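Local atomic coordinates of iron Transport-associated domain protein (Bacillus anthracis, PDB entry 4H8Q), a protein that binds heme through a NEAT domain of the anthrax hemophore IsdX2, which probably extracts heme from methemoglobin. Residues W61-Q66 against K104-I109; M54-S59 against N86-E91; F20-D25 against M32-V37; F98-A103 against D119-F124. The protein carries 1 engineered substitution. All coordinates share one frame; numbering follows the deposited sequence.

In the fold
All four contacts belong to one antiparallel barrel. Interactions 1 and 4 share strand 101-109, pairing it with strands 62-69 and 114-125, with apolar residues facing inward and charged or amide groups outward; interaction 2 joins strands 49-56 and 87-94 and puts an arginine on the buried face, its guanidinium covered by L56 and bonded to S59 and I62. These three are partly buried. Interaction 3, the most buried, differs in kind: a loop packs on strand 14-24 through apolar side chains and one asparagine-to-backbone bond. Interactions 1 and 3 supply most of the heme contacts described, and interaction 4 adds V120; interactions 2 and 4 lie about 17 Å apart, centre to centre, on opposite sides of the chain's centre.

Interaction 1: residues W61-Q66 against K104-I109; sequences WITKFQ and KVKVDI. With HEM (protoporphyrin IX containing Fe), chain B.
T63 and D108 make the one side-chain hydrogen bond between W61-Q66 and K104-I109, with OG1 of T63 2.7 Å from OD1 of D108 and meeting it nearly in line with its C-O bond. The same carboxylate oxygen also receives NZ of K106 in a salt bridge at 2.8 Å, on its syn lone pair, so two donors grip OD1 while OD2 is taken up by H115. A chi1 of 57° sets OG1 of T63 between its own backbone N and carbonyl carbon, where D108 reaches it. Beneath this cluster, O of K106 accepts the N-H of T63 at 2.8 Å and, more weakly, that of K64; on the other side of the bulge so formed, N of D108 donates to O of W61 at 2.8 Å. Two residues facing one make a classic beta bulge, which shifts the register of the antiparallel pairing between strands 62-69 and 101-109 of the NEAT barrel. From the bulge onward, K64 with K106 and then Q66 with K104 are hydrogen-bonded pairs; the polar ends of Q66 and K104 go on to D75 and D119. I62, F65, V105 and V107 occupy the other face, where CG2 of I62 rests 3.7 Å from CG2 of V105. V107 borders the heme, its CG2 lying 3.6 Å from CAC of the porphyrin. At the far end I109 covers the W61 indole in a CH-pi contact: CG1 sits 3.7 Å from the centroid of the five-membered ring, only 10° off the normal. CD1 of I109 lies over the indole, 3.6 Å from CD2 of W61.

Interaction 2: residues M54-S59 against N86-E91; sequences MTLKNS and NTRVVE
M54 and V90 exchange backbone hydrogen bonds, N of M54 lying 2.9 Å from O of V90. T55 follows as a non-hydrogen-bonded partner of V89, and its OG1 rests against CG2 of that valine at 3.7 Å. L56 returns to hydrogen bonding: its N meets O of R88 at 2.8 Å, with a C=O...N angle of 171°. Its CD1 lies centrally over one face of the R88 guanidinium, 3.7 Å above the plane, and also packs against CG1 of V90. These pairs join strands 49-56 and 87-94, antiparallel neighbours in the NEAT barrel, with axes at 147° in this short region. K57 then turns its side chain from the partner strand, and NZ bonds O of T35. At N58 the backbone has positive phi, and two waters bridge to N86, one between the ND2 atoms and the other from N of N58 to O of N86. S59 directs CB back across the gap: chi1 of 178° puts OG anti to the backbone N, where it receives NH1 of R88 at 2.7 Å, exactly in the guanidinium plane. NH2 of that arginine bonds O of I62. N of S59 donates to O of N86 at 3.1 Å, from well above the carbonyl plane.

Interaction 3: residues F20-D25 against M32-V37; sequences FKVLKD and MMNTYV. Engineered in segment 32-37: T35 (natural residue Gln). With HEM (protoporphyrin IX containing Fe), chain B.
V22 is the bump of this contact, its CB directed at the 32-37 loop and its two methyls dividing the work. CG1 presses on CB of M33 at 4.0 Å, while CG2 turns to CG2 of V37, so the branched end fits between these two loop side chains. V37 also brings CG2 obliquely to the F20 ring, 3.5 Å from CE2. CG2 of V22 lies at the edge of that ring, in its plane, and the three side chains interlock. Polar closure comes from N34: with chi1 at -164°, CG is anti to the backbone N, and OD1 accepts the N-H of V22 at 2.9 Å in a nearly straight bond (168°). This seats a loop, helical in backbone angles from M32 to T35, on strand 14-24, in the place where NEAT domains commonly carry the short helical lip over the heme. M33 reaches beyond V22 to the porphyrin, its CG 3.2 Å from vinyl carbon CBC. N of M32 donates to propionate oxygen O2D at 2.8 Å. Y36 receives heme methyl CMC over the centre of one ring face, CMC lying 3.6 Å from CE2 of Y36. CG2 of T35, an engineered residue replacing glutamine, lies toward the rim of the opposite face.

Interaction 4: residues F98-A103 against D119-F124; sequences FAKLNA and DVQIQF
L101 and I122 form a hydrogen-bonded pair in the beta hairpin of strands 101-109 and 114-125, N of I122 reaching O of L101 at 2.7 Å and N of L101 donating back to O of I122. A103 and V120 make the next such pair; here N of V120 approaches O of A103 from 38° out of the carbonyl plane, although the N-H itself points almost straight at the oxygen (173°). The apolar first shell lies on this face. CB of A103 touches CG2 of V120 at 3.9 Å, and V120 in turn borders the heme. L101 brings CD2 to the edge of the F124 ring, 4.4 Å from CE1. I122 and A103 also pack on F65 of strand 62-69, which places this face in the barrel interior.

On the other face the contacts are polar. N102 and Q121 lie side by side pointing the same way, their amide planes nearly perpendicular, and NE2 of Q121 gives OD1 of N102 a weak bond at 3.1 Å. Stronger partners position both ends: Q121 bonds D25 and the backbone N of K26, and N102 bonds E68. Further out, NZ of K100 donates to OE1 of Q123 at 3.0 Å and forms a salt bridge with E28. A chi1 of -176° sets CG of Q123 anti to its backbone N, and a bend at chi2 brings the amide obliquely across K100, whose CG lies near OE1. D119, salt-bridged to K104, is tied to the opposite strand by a water that donates to O of A103 at 2.9 Å and to OD2 of D119 at 3.2 Å.

Interaction 1: residues W61-Q66 against K104-I109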
# COMPACT_ATOMS: atom_id res chain seq x y z
N TRP A 61 -7.17 10.11 -7.87
CA TRP A 61 -7.59 9.00 -8.73
C TRP A 61 -7.86 7.70 -7.97
O TRP A 61 -8.59 6.83 -8.43
CB TRP A 61 -6.51 8.70 -9.77
CG TRP A 61 -6.36 9.72 -10.83
CD1 TRP A 61 -7.18 10.79 -11.07
CD2 TRP A 61 -5.32 9.77 -11.80
NE1 TRP A 61 -6.70 11.50 -12.15
CE2 TRP A 61 -5.56 10.90 -12.61
CE3 TRP A 61 -4.21 8.97 -12.06
CZ2 TRP A 61 -4.72 11.24 -13.67
CZ3 TRP A 61 -3.38 9.31 -13.11
CH2 TRP A 61 -3.64 10.44 -13.91
N ILE A 62 -7.23 7.56 -6.81
CA ILE A 62 -7.35 6.30 -6.08
C ILE A 62 -8.47 6.44 -5.07
O ILE A 62 -8.31 7.08 -4.04
CB ILE A 62 -6.01 5.92 -5.41
CG1 ILE A 62 -4.89 5.88 -6.45
CG2 ILE A 62 -6.15 4.59 -4.70
CD1 ILE A 62 -3.49 5.72 -5.87
N THR A 63 -9.63 5.87 -5.39
CA THR A 63 -10.81 6.12 -4.57
C THR A 63 -10.99 5.14 -3.41
O THR A 63 -11.65 5.47 -2.42
CB THR A 63 -12.09 6.21 -5.42
OG1 THR A 63 -12.25 5.01 -6.17
CG2 THR A 63 -11.99 7.39 -6.38
N LYS A 64 -10.42 3.95 -3.53
CA LYS A 64 -10.45 2.98 -2.45
C LYS A 64 -9.13 2.24 -2.38
O LYS A 64 -8.51 1.96 -3.42
CB LYS A 64 -11.56 1.94 -2.65
CG LYS A 64 -12.97 2.47 -2.49
CD LYS A 64 -13.97 1.32 -2.54
CE LYS A 64 -15.34 1.76 -2.05
NZ LYS A 64 -16.37 0.68 -2.20
N PHE A 65 -8.70 1.91 -1.17
CA PHE A 65 -7.52 1.07 -1.00
C PHE A 65 -7.70 0.18 0.22
O PHE A 65 -7.92 0.68 1.33
CB PHE A 65 -6.24 1.91 -0.85
CG PHE A 65 -5.02 1.07 -0.64
CD1 PHE A 65 -4.51 0.29 -1.67
CD2 PHE A 65 -4.40 1.02 0.60
CE1 PHE A 65 -3.40 -0.51 -1.48
CE2 PHE A 65 -3.28 0.22 0.80
CZ PHE A 65 -2.77 -0.53 -0.24
N GLN A 66 -7.63 -1.13 0.01
CA GLN A 66 -7.90 -2.07 1.10
C GLN A 66 -6.79 -3.12 1.20
O GLN A 66 -6.15 -3.47 0.21
CB GLN A 66 -9.24 -2.77 0.86
CG GLN A 66 -10.39 -1.81 0.71
CD GLN A 66 -11.70 -2.52 0.44
OE1 GLN A 66 -11.72 -3.67 0.01
NE2 GLN A 66 -12.80 -1.82 0.68
N LYS A 104 -6.55 -4.48 -2.43
CA LYS A 104 -7.51 -4.15 -3.47
C LYS A 104 -7.45 -2.66 -3.67
O LYS A 104 -7.21 -1.89 -2.73
CB LYS A 104 -8.93 -4.52 -3.03
CG LYS A 104 -9.18 -6.02 -2.99
CD LYS A 104 -10.52 -6.33 -2.34
CE LYS A 104 -10.86 -7.81 -2.44
NZ LYS A 104 -11.04 -8.22 -3.87
N VAL A 105 -7.66 -2.23 -4.91
CA VAL A 105 -7.62 -0.81 -5.23
C VAL A 105 -8.77 -0.47 -6.18
O VAL A 105 -9.12 -1.27 -7.05
CB VAL A 105 -6.25 -0.39 -5.82
CG1 VAL A 105 -5.99 -1.06 -7.19
CG2 VAL A 105 -6.13 1.12 -5.91
N LYS A 106 -9.39 0.69 -5.97
CA LYS A 106 -10.37 1.22 -6.91
C LYS A 106 -9.85 2.52 -7.49
O LYS A 106 -9.39 3.39 -6.75
CB LYS A 106 -11.73 1.43 -6.25
CG LYS A 106 -12.82 1.88 -7.20
CD LYS A 106 -14.17 1.87 -6.51
CE LYS A 106 -15.32 2.14 -7.47
NZ LYS A 106 -15.44 3.59 -7.76
N VAL A 107 -9.90 2.65 -8.81
CA VAL A 107 -9.36 3.82 -9.49
C VAL A 107 -10.46 4.49 -10.31
O VAL A 107 -11.24 3.81 -10.99
CB VAL A 107 -8.22 3.43 -10.44
CG1 VAL A 107 -7.56 4.67 -11.04
CG2 VAL A 107 -7.18 2.56 -9.71
N ASP A 108 -10.55 5.81 -10.21
CA ASP A 108 -11.52 6.58 -10.99
C ASP A 108 -10.89 7.81 -11.59
O ASP A 108 -10.45 8.71 -10.86
CB ASP A 108 -12.73 6.98 -10.14
CG ASP A 108 -13.57 5.80 -9.73
OD1 ASP A 108 -13.46 5.38 -8.55
OD2 ASP A 108 -14.33 5.28 -10.58
N ILE A 109 -10.84 7.85 -12.92
CA ILE A 109 -10.36 9.03 -13.62
C ILE A 109 -11.47 9.47 -14.56
O ILE A 109 -11.60 8.96 -15.67
CB ILE A 109 -9.08 8.74 -14.42
CG1 ILE A 109 -8.07 7.96 -13.56
CG2 ILE A 109 -8.48 10.05 -14.93
CD1 ILE A 109 -6.81 7.60 -14.27
CHA HEM B . -4.29 -2.31 -15.54
CHB HEM B . -3.91 1.82 -18.05
CHC HEM B . -3.97 4.40 -13.92
CHD HEM B . -3.74 0.26 -11.38
C1A HEM B . -4.20 -1.42 -16.56
C2A HEM B . -4.19 -1.74 -17.98
C3A HEM B . -4.07 -0.60 -18.66
C4A HEM B . -4.03 0.49 -17.71
CMA HEM B . -4.02 -0.43 -20.19
CAA HEM B . -4.26 -3.17 -18.57
CBA HEM B . -2.96 -3.92 -18.27
CGA HEM B . -1.75 -3.22 -18.84
O1A HEM B . -1.79 -2.79 -20.02
O2A HEM B . -0.71 -3.10 -18.13
C1B HEM B . -3.87 2.86 -17.15
C2B HEM B . -3.70 4.25 -17.50
C3B HEM B . -3.71 4.97 -16.38
C4B HEM B . -3.90 4.06 -15.26
CMB HEM B . -3.50 4.80 -18.94
CAB HEM B . -3.55 6.50 -16.32
CBB HEM B . -3.44 7.12 -15.15
C1C HEM B . -3.88 3.51 -12.87
C2C HEM B . -3.77 3.85 -11.47
C3C HEM B . -3.71 2.72 -10.76
C4C HEM B . -3.78 1.60 -11.70
CMC HEM B . -3.75 5.30 -10.90
CAC HEM B . -3.60 2.60 -9.23
CBC HEM B . -3.71 1.40 -8.65
C1D HEM B . -3.88 -0.78 -12.27
C2D HEM B . -3.92 -2.16 -11.87
C3D HEM B . -4.09 -2.96 -13.15
C4D HEM B . -4.14 -1.98 -14.21
CMD HEM B . -3.81 -2.71 -10.45
CAD HEM B . -4.19 -4.49 -13.28
CBD HEM B . -2.89 -5.05 -13.82
CGD HEM B . -1.72 -4.70 -12.94
O1D HEM B . -1.76 -4.95 -11.70
O2D HEM B . -0.72 -4.20 -13.51
NA HEM B . -4.10 -0.05 -16.44
NB HEM B . -3.99 2.78 -15.77
NC HEM B . -3.87 2.13 -12.97
ND HEM B . -4.02 -0.70 -13.66
FE HEM B . -4.23 1.04 -14.71

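Interaction 2: residues M54-S59 against N86-E91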
# COMPACT_ATOMS: atom_id res chain seq x y z
N MET A 54 2.15 4.09 3.95
CA MET A 54 2.51 4.11 2.54
C MET A 54 1.92 5.34 1.86
O MET A 54 0.74 5.65 2.04
CB MET A 54 1.94 2.87 1.86
CG MET A 54 2.29 2.76 0.40
SD MET A 54 1.68 1.21 -0.28
CE MET A 54 2.53 0.03 0.76
N THR A 55 2.74 6.04 1.09
CA THR A 55 2.29 7.20 0.32
C THR A 55 1.73 6.78 -1.04
O THR A 55 2.39 6.06 -1.81
CB THR A 55 3.42 8.22 0.12
OG1 THR A 55 3.86 8.70 1.41
CG2 THR A 55 2.95 9.39 -0.72
N LEU A 56 0.51 7.24 -1.32
CA LEU A 56 -0.12 7.06 -2.63
C LEU A 56 0.02 8.34 -3.44
O LEU A 56 -0.28 9.43 -2.94
CB LEU A 56 -1.60 6.74 -2.46
CG LEU A 56 -1.96 5.50 -1.64
CD1 LEU A 56 -3.46 5.36 -1.47
CD2 LEU A 56 -1.41 4.26 -2.32
N LYS A 57 0.48 8.20 -4.67
CA LYS A 57 0.54 9.33 -5.60
C LYS A 57 -0.74 9.37 -6.44
O LYS A 57 -1.51 8.42 -6.44
CB LYS A 57 1.78 9.21 -6.48
CG LYS A 57 3.07 9.32 -5.68
CD LYS A 57 4.16 8.38 -6.19
CE LYS A 57 4.73 8.83 -7.50
NZ LYS A 57 5.86 7.95 -7.92
N ASN A 58 -0.97 10.49 -7.12
CA ASN A 58 -2.24 10.71 -7.82
C ASN A 58 -3.43 10.33 -6.95
O ASN A 58 -4.35 9.63 -7.39
CB ASN A 58 -2.26 9.95 -9.15
CG ASN A 58 -1.36 10.59 -10.18
OD1 ASN A 58 -0.20 10.22 -10.31
ND2 ASN A 58 -1.89 11.57 -10.90
N SER A 59 -3.41 10.82 -5.71
CA SER A 59 -4.39 10.44 -4.70
C SER A 59 -5.84 10.59 -5.16
O SER A 59 -6.68 9.73 -4.90
CB SER A 59 -4.16 11.26 -3.42
OG SER A 59 -5.12 10.95 -2.43
N ASN A 86 -1.26 16.37 -4.16
CA ASN A 86 -2.15 15.29 -4.58
C ASN A 86 -1.57 13.93 -4.18
O ASN A 86 -1.43 13.03 -5.00
CB ASN A 86 -2.37 15.34 -6.10
CG ASN A 86 -3.46 14.37 -6.56
OD1 ASN A 86 -4.32 13.97 -5.79
ND2 ASN A 86 -3.42 14.01 -7.85
N THR A 87 -1.22 13.82 -2.90
CA THR A 87 -0.78 12.54 -2.34
C THR A 87 -1.51 12.32 -1.03
O THR A 87 -2.09 13.25 -0.46
CB THR A 87 0.73 12.52 -2.05
OG1 THR A 87 1.05 13.55 -1.10
CG2 THR A 87 1.54 12.73 -3.33
N ARG A 88 -1.52 11.08 -0.55
CA ARG A 88 -2.00 10.82 0.80
C ARG A 88 -1.25 9.64 1.39
O ARG A 88 -0.64 8.87 0.66
CB ARG A 88 -3.50 10.58 0.82
CG ARG A 88 -3.96 9.22 0.29
CD ARG A 88 -5.47 9.18 0.38
NE ARG A 88 -6.10 7.91 -0.01
CZ ARG A 88 -6.50 7.63 -1.25
NH1 ARG A 88 -6.28 8.49 -2.24
NH2 ARG A 88 -7.10 6.48 -1.51
N VAL A 89 -1.29 9.53 2.71
CA VAL A 89 -0.62 8.43 3.38
C VAL A 89 -1.66 7.52 4.00
O VAL A 89 -2.56 7.97 4.73
CB VAL A 89 0.35 8.94 4.48
CG1 VAL A 89 1.03 7.76 5.18
CG2 VAL A 89 1.39 9.86 3.86
N VAL A 90 -1.57 6.23 3.70
CA VAL A 90 -2.48 5.24 4.26
C VAL A 90 -1.70 4.30 5.18
O VAL A 90 -0.51 4.07 4.99
CB VAL A 90 -3.25 4.45 3.17
CG1 VAL A 90 -4.10 5.40 2.32
CG2 VAL A 90 -2.29 3.65 2.29
N GLU A 91 -2.38 3.77 6.18
CA GLU A 91 -1.72 2.93 7.18
C GLU A 91 -2.49 1.64 7.36
O GLU A 91 -3.72 1.63 7.40
CB GLU A 91 -1.67 3.69 8.50
CG GLU A 91 -1.10 2.91 9.66
CD GLU A 91 -1.25 3.68 10.96
OE1 GLU A 91 -2.33 3.57 11.60
OE2 GLU A 91 -0.30 4.40 11.33
O HOH W 1 -4.76 12.42 -9.67
O HOH W 2 0.87 12.82 -6.94

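Interaction 3: residues F20-D25 against M32-V37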
# COMPACT_ATOMS: atom_id res chain seq x y z
N PHE A 20 9.43 -2.06 -1.01
CA PHE A 20 8.39 -2.98 -1.45
C PHE A 20 8.07 -2.75 -2.92
O PHE A 20 8.49 -1.74 -3.51
CB PHE A 20 7.11 -2.79 -0.62
CG PHE A 20 6.41 -1.50 -0.91
CD1 PHE A 20 6.80 -0.33 -0.27
CD2 PHE A 20 5.37 -1.45 -1.83
CE1 PHE A 20 6.17 0.87 -0.56
CE2 PHE A 20 4.72 -0.25 -2.11
CZ PHE A 20 5.12 0.91 -1.48
N LYS A 21 7.33 -3.70 -3.49
CA LYS A 21 6.83 -3.59 -4.85
C LYS A 21 5.37 -4.02 -4.83
O LYS A 21 4.98 -4.85 -4.00
CB LYS A 21 7.62 -4.53 -5.78
CG LYS A 21 9.06 -4.11 -6.02
CD LYS A 21 9.81 -5.19 -6.80
CE LYS A 21 11.27 -4.79 -7.05
NZ LYS A 21 12.04 -5.89 -7.71
N VAL A 22 4.57 -3.44 -5.71
CA VAL A 22 3.20 -3.91 -5.91
C VAL A 22 3.19 -4.81 -7.14
O VAL A 22 3.66 -4.41 -8.21
CB VAL A 22 2.22 -2.75 -6.11
CG1 VAL A 22 0.78 -3.27 -6.19
CG2 VAL A 22 2.35 -1.75 -4.95
N LEU A 23 2.63 -6.00 -6.98
CA LEU A 23 2.63 -7.02 -8.03
C LEU A 23 1.24 -7.22 -8.62
O LEU A 23 0.23 -7.14 -7.92
CB LEU A 23 3.14 -8.34 -7.45
CG LEU A 23 4.52 -8.32 -6.80
CD1 LEU A 23 4.83 -9.68 -6.18
CD2 LEU A 23 5.60 -7.90 -7.81
N LYS A 24 1.19 -7.49 -9.92
CA LYS A 24 -0.06 -7.86 -10.56
C LYS A 24 -0.61 -9.14 -9.95
O LYS A 24 0.15 -10.06 -9.64
CB LYS A 24 0.20 -8.02 -12.07
CG LYS A 24 -0.99 -8.47 -12.86
CD LYS A 24 -0.65 -8.49 -14.35
CE LYS A 24 -1.81 -9.02 -15.17
NZ LYS A 24 -1.48 -9.05 -16.62
N ASP A 25 -1.93 -9.19 -9.76
CA ASP A 25 -2.60 -10.26 -9.03
C ASP A 25 -2.16 -11.65 -9.49
O ASP A 25 -2.25 -11.97 -10.68
CB ASP A 25 -4.11 -10.11 -9.19
CG ASP A 25 -4.90 -11.09 -8.32
OD1 ASP A 25 -4.52 -11.33 -7.16
OD2 ASP A 25 -5.92 -11.62 -8.82
N MET A 32 0.87 -2.13 -12.56
CA MET A 32 0.67 -0.74 -12.99
C MET A 32 0.52 0.16 -11.77
O MET A 32 0.81 1.36 -11.82
CB MET A 32 -0.58 -0.62 -13.88
CG MET A 32 -0.43 -1.17 -15.31
SD MET A 32 0.59 -0.16 -16.42
CE MET A 32 -0.41 1.31 -16.65
N MET A 33 0.07 -0.42 -10.67
CA MET A 33 -0.09 0.36 -9.43
C MET A 33 1.25 0.77 -8.84
O MET A 33 1.33 1.76 -8.11
CB MET A 33 -0.92 -0.41 -8.40
CG MET A 33 -1.08 0.36 -7.10
SD MET A 33 -2.36 -0.39 -6.07
CE MET A 33 -2.30 0.76 -4.68
N ASN A 34 2.31 0.03 -9.14
CA ASN A 34 3.59 0.29 -8.53
C ASN A 34 4.09 1.70 -8.83
O ASN A 34 4.87 2.28 -8.08
CB ASN A 34 4.61 -0.74 -8.99
CG ASN A 34 5.84 -0.77 -8.12
OD1 ASN A 34 5.78 -1.15 -6.94
ND2 ASN A 34 6.97 -0.37 -8.69
N THR A 35 3.62 2.24 -9.95
CA THR A 35 3.97 3.59 -10.39
C THR A 35 3.43 4.66 -9.44
O THR A 35 3.95 5.78 -9.38
CB THR A 35 3.37 3.82 -11.80
OG1 THR A 35 4.06 2.99 -12.75
CG2 THR A 35 3.49 5.28 -12.23
N TYR A 36 2.38 4.30 -8.70
CA TYR A 36 1.60 5.27 -7.93
C TYR A 36 1.78 5.13 -6.43
O TYR A 36 0.98 5.65 -5.65
CB TYR A 36 0.12 5.15 -8.30
CG TYR A 36 -0.13 5.48 -9.75
CD1 TYR A 36 -0.23 6.80 -10.16
CD2 TYR A 36 -0.21 4.48 -10.71
CE1 TYR A 36 -0.43 7.12 -11.49
CE2 TYR A 36 -0.41 4.79 -12.04
CZ TYR A 36 -0.52 6.11 -12.43
OH TYR A 36 -0.71 6.43 -13.75
N VAL A 37 2.82 4.42 -6.03
CA VAL A 37 3.16 4.32 -4.62
C VAL A 37 4.61 4.75 -4.43
O VAL A 37 5.42 4.70 -5.36
CB VAL A 37 3.01 2.88 -4.09
CG1 VAL A 37 1.61 2.39 -4.33
CG2 VAL A 37 4.03 1.96 -4.74
CHA HEM B . -4.29 -2.31 -15.54
CHB HEM B . -3.91 1.82 -18.05
CHC HEM B . -3.97 4.40 -13.92
CHD HEM B . -3.74 0.26 -11.38
C1A HEM B . -4.20 -1.42 -16.56
C2A HEM B . -4.19 -1.74 -17.98
C3A HEM B . -4.07 -0.60 -18.66
C4A HEM B . -4.03 0.49 -17.71
CMA HEM B . -4.02 -0.43 -20.19
CAA HEM B . -4.26 -3.17 -18.57
CBA HEM B . -2.96 -3.92 -18.27
CGA HEM B . -1.75 -3.22 -18.84
O1A HEM B . -1.79 -2.79 -20.02
O2A HEM B . -0.71 -3.10 -18.13
C1B HEM B . -3.87 2.86 -17.15
C2B HEM B . -3.70 4.25 -17.50
C3B HEM B . -3.71 4.97 -16.38
C4B HEM B . -3.90 4.06 -15.26
CMB HEM B . -3.50 4.80 -18.94
CAB HEM B . -3.55 6.50 -16.32
CBB HEM B . -3.44 7.12 -15.15
C1C HEM B . -3.88 3.51 -12.87
C2C HEM B . -3.77 3.85 -11.47
C3C HEM B . -3.71 2.72 -10.76
C4C HEM B . -3.78 1.60 -11.70
CMC HEM B . -3.75 5.30 -10.90
CAC HEM B . -3.60 2.60 -9.23
CBC HEM B . -3.71 1.40 -8.65
C1D HEM B . -3.88 -0.78 -12.27
C2D HEM B . -3.92 -2.16 -11.87
C3D HEM B . -4.09 -2.96 -13.15
C4D HEM B . -4.14 -1.98 -14.21
CMD HEM B . -3.81 -2.71 -10.45
CAD HEM B . -4.19 -4.49 -13.28
CBD HEM B . -2.89 -5.05 -13.82
CGD HEM B . -1.72 -4.70 -12.94
O1D HEM B . -1.76 -4.95 -11.70
O2D HEM B . -0.72 -4.20 -13.51
NA HEM B . -4.10 -0.05 -16.44
NB HEM B . -3.99 2.78 -15.77
NC HEM B . -3.87 2.13 -12.97
ND HEM B . -4.02 -0.70 -13.66
FE HEM B . -4.23 1.04 -14.71
O HOH W 3 7.59 0.19 -5.29

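Interaction 4: residues F98-A103 against D119-F124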
# COMPACT_ATOMS: atom_id res chain seq x y z
N PHE A 98 7.79 -11.00 5.01
CA PHE A 98 8.34 -11.77 3.90
C PHE A 98 7.24 -12.43 3.05
O PHE A 98 7.52 -13.00 1.99
CB PHE A 98 9.35 -12.81 4.40
CG PHE A 98 10.56 -12.20 5.03
CD1 PHE A 98 10.61 -11.95 6.39
CD2 PHE A 98 11.66 -11.86 4.25
CE1 PHE A 98 11.73 -11.38 6.96
CE2 PHE A 98 12.78 -11.29 4.82
CZ PHE A 98 12.82 -11.05 6.17
N ALA A 99 6.00 -12.32 3.51
CA ALA A 99 4.88 -12.90 2.79
C ALA A 99 4.17 -11.82 1.97
O ALA A 99 4.16 -10.65 2.35
CB ALA A 99 3.90 -13.54 3.76
N LYS A 100 3.59 -12.23 0.85
CA LYS A 100 2.79 -11.31 0.04
C LYS A 100 1.55 -10.89 0.81
O LYS A 100 0.92 -11.71 1.49
CB LYS A 100 2.38 -11.97 -1.29
CG LYS A 100 3.53 -12.18 -2.28
CD LYS A 100 3.03 -12.90 -3.53
CE LYS A 100 4.10 -12.98 -4.62
NZ LYS A 100 5.27 -13.83 -4.23
N LEU A 101 1.21 -9.62 0.70
CA LEU A 101 0.01 -9.10 1.34
C LEU A 101 -1.00 -8.78 0.26
O LEU A 101 -0.69 -8.04 -0.68
CB LEU A 101 0.34 -7.84 2.14
CG LEU A 101 -0.84 -7.11 2.79
CD1 LEU A 101 -1.56 -7.99 3.83
CD2 LEU A 101 -0.36 -5.81 3.42
N ASN A 102 -2.19 -9.36 0.35
CA ASN A 102 -3.24 -9.07 -0.63
C ASN A 102 -3.85 -7.71 -0.39
O ASN A 102 -4.10 -7.32 0.75
CB ASN A 102 -4.33 -10.13 -0.58
CG ASN A 102 -3.85 -11.48 -1.05
OD1 ASN A 102 -3.09 -11.59 -2.02
ND2 ASN A 102 -4.29 -12.54 -0.37
N ALA A 103 -4.11 -6.98 -1.47
CA ALA A 103 -4.75 -5.68 -1.38
C ALA A 103 -5.70 -5.49 -2.54
O ALA A 103 -5.69 -6.26 -3.51
CB ALA A 103 -3.70 -4.57 -1.36
N ASP A 119 -7.43 -6.48 -7.83
CA ASP A 119 -6.64 -7.10 -6.79
C ASP A 119 -5.16 -6.94 -7.10
O ASP A 119 -4.75 -6.99 -8.25
CB ASP A 119 -6.99 -8.59 -6.70
CG ASP A 119 -8.43 -8.83 -6.26
OD1 ASP A 119 -9.17 -9.52 -6.98
OD2 ASP A 119 -8.80 -8.35 -5.18
N VAL A 120 -4.34 -6.71 -6.07
CA VAL A 120 -2.89 -6.73 -6.23
C VAL A 120 -2.27 -7.38 -5.01
O VAL A 120 -2.95 -7.61 -4.00
CB VAL A 120 -2.32 -5.30 -6.34
CG1 VAL A 120 -2.80 -4.62 -7.60
CG2 VAL A 120 -2.71 -4.48 -5.10
N GLN A 121 -0.98 -7.68 -5.10
CA GLN A 121 -0.21 -8.12 -3.94
C GLN A 121 0.91 -7.14 -3.65
O GLN A 121 1.54 -6.61 -4.56
CB GLN A 121 0.37 -9.52 -4.14
CG GLN A 121 -0.65 -10.63 -3.95
CD GLN A 121 -1.50 -10.84 -5.18
OE1 GLN A 121 -0.97 -11.10 -6.26
NE2 GLN A 121 -2.81 -10.73 -5.02
N ILE A 122 1.16 -6.91 -2.37
CA ILE A 122 2.32 -6.13 -1.97
C ILE A 122 3.40 -7.08 -1.47
O ILE A 122 3.14 -7.94 -0.62
CB ILE A 122 1.96 -5.14 -0.84
CG1 ILE A 122 0.93 -4.13 -1.36
CG2 ILE A 122 3.21 -4.42 -0.35
CD1 ILE A 122 0.22 -3.32 -0.27
N GLN A 123 4.60 -6.94 -2.01
CA GLN A 123 5.74 -7.73 -1.54
C GLN A 123 6.78 -6.80 -0.95
O GLN A 123 7.35 -5.98 -1.66
CB GLN A 123 6.36 -8.56 -2.66
CG GLN A 123 7.49 -9.46 -2.18
CD GLN A 123 7.05 -10.91 -2.02
OE1 GLN A 123 6.85 -11.62 -3.00
NE2 GLN A 123 6.88 -11.35 -0.77
N PHE A 124 7.00 -6.92 0.36
CA PHE A 124 8.04 -6.17 1.04
C PHE A 124 9.36 -6.90 0.88
O PHE A 124 9.39 -8.12 0.70
CB PHE A 124 7.71 -6.02 2.53
CG PHE A 124 6.38 -5.36 2.79
CD1 PHE A 124 5.26 -6.12 3.04
CD2 PHE A 124 6.27 -3.98 2.77
CE1 PHE A 124 4.03 -5.52 3.27
CE2 PHE A 124 5.05 -3.36 3.00
CZ PHE A 124 3.93 -4.14 3.25
O HOH W 4 6.46 -9.38 1.55
O HOH W 5 -6.27 -9.10 -3.36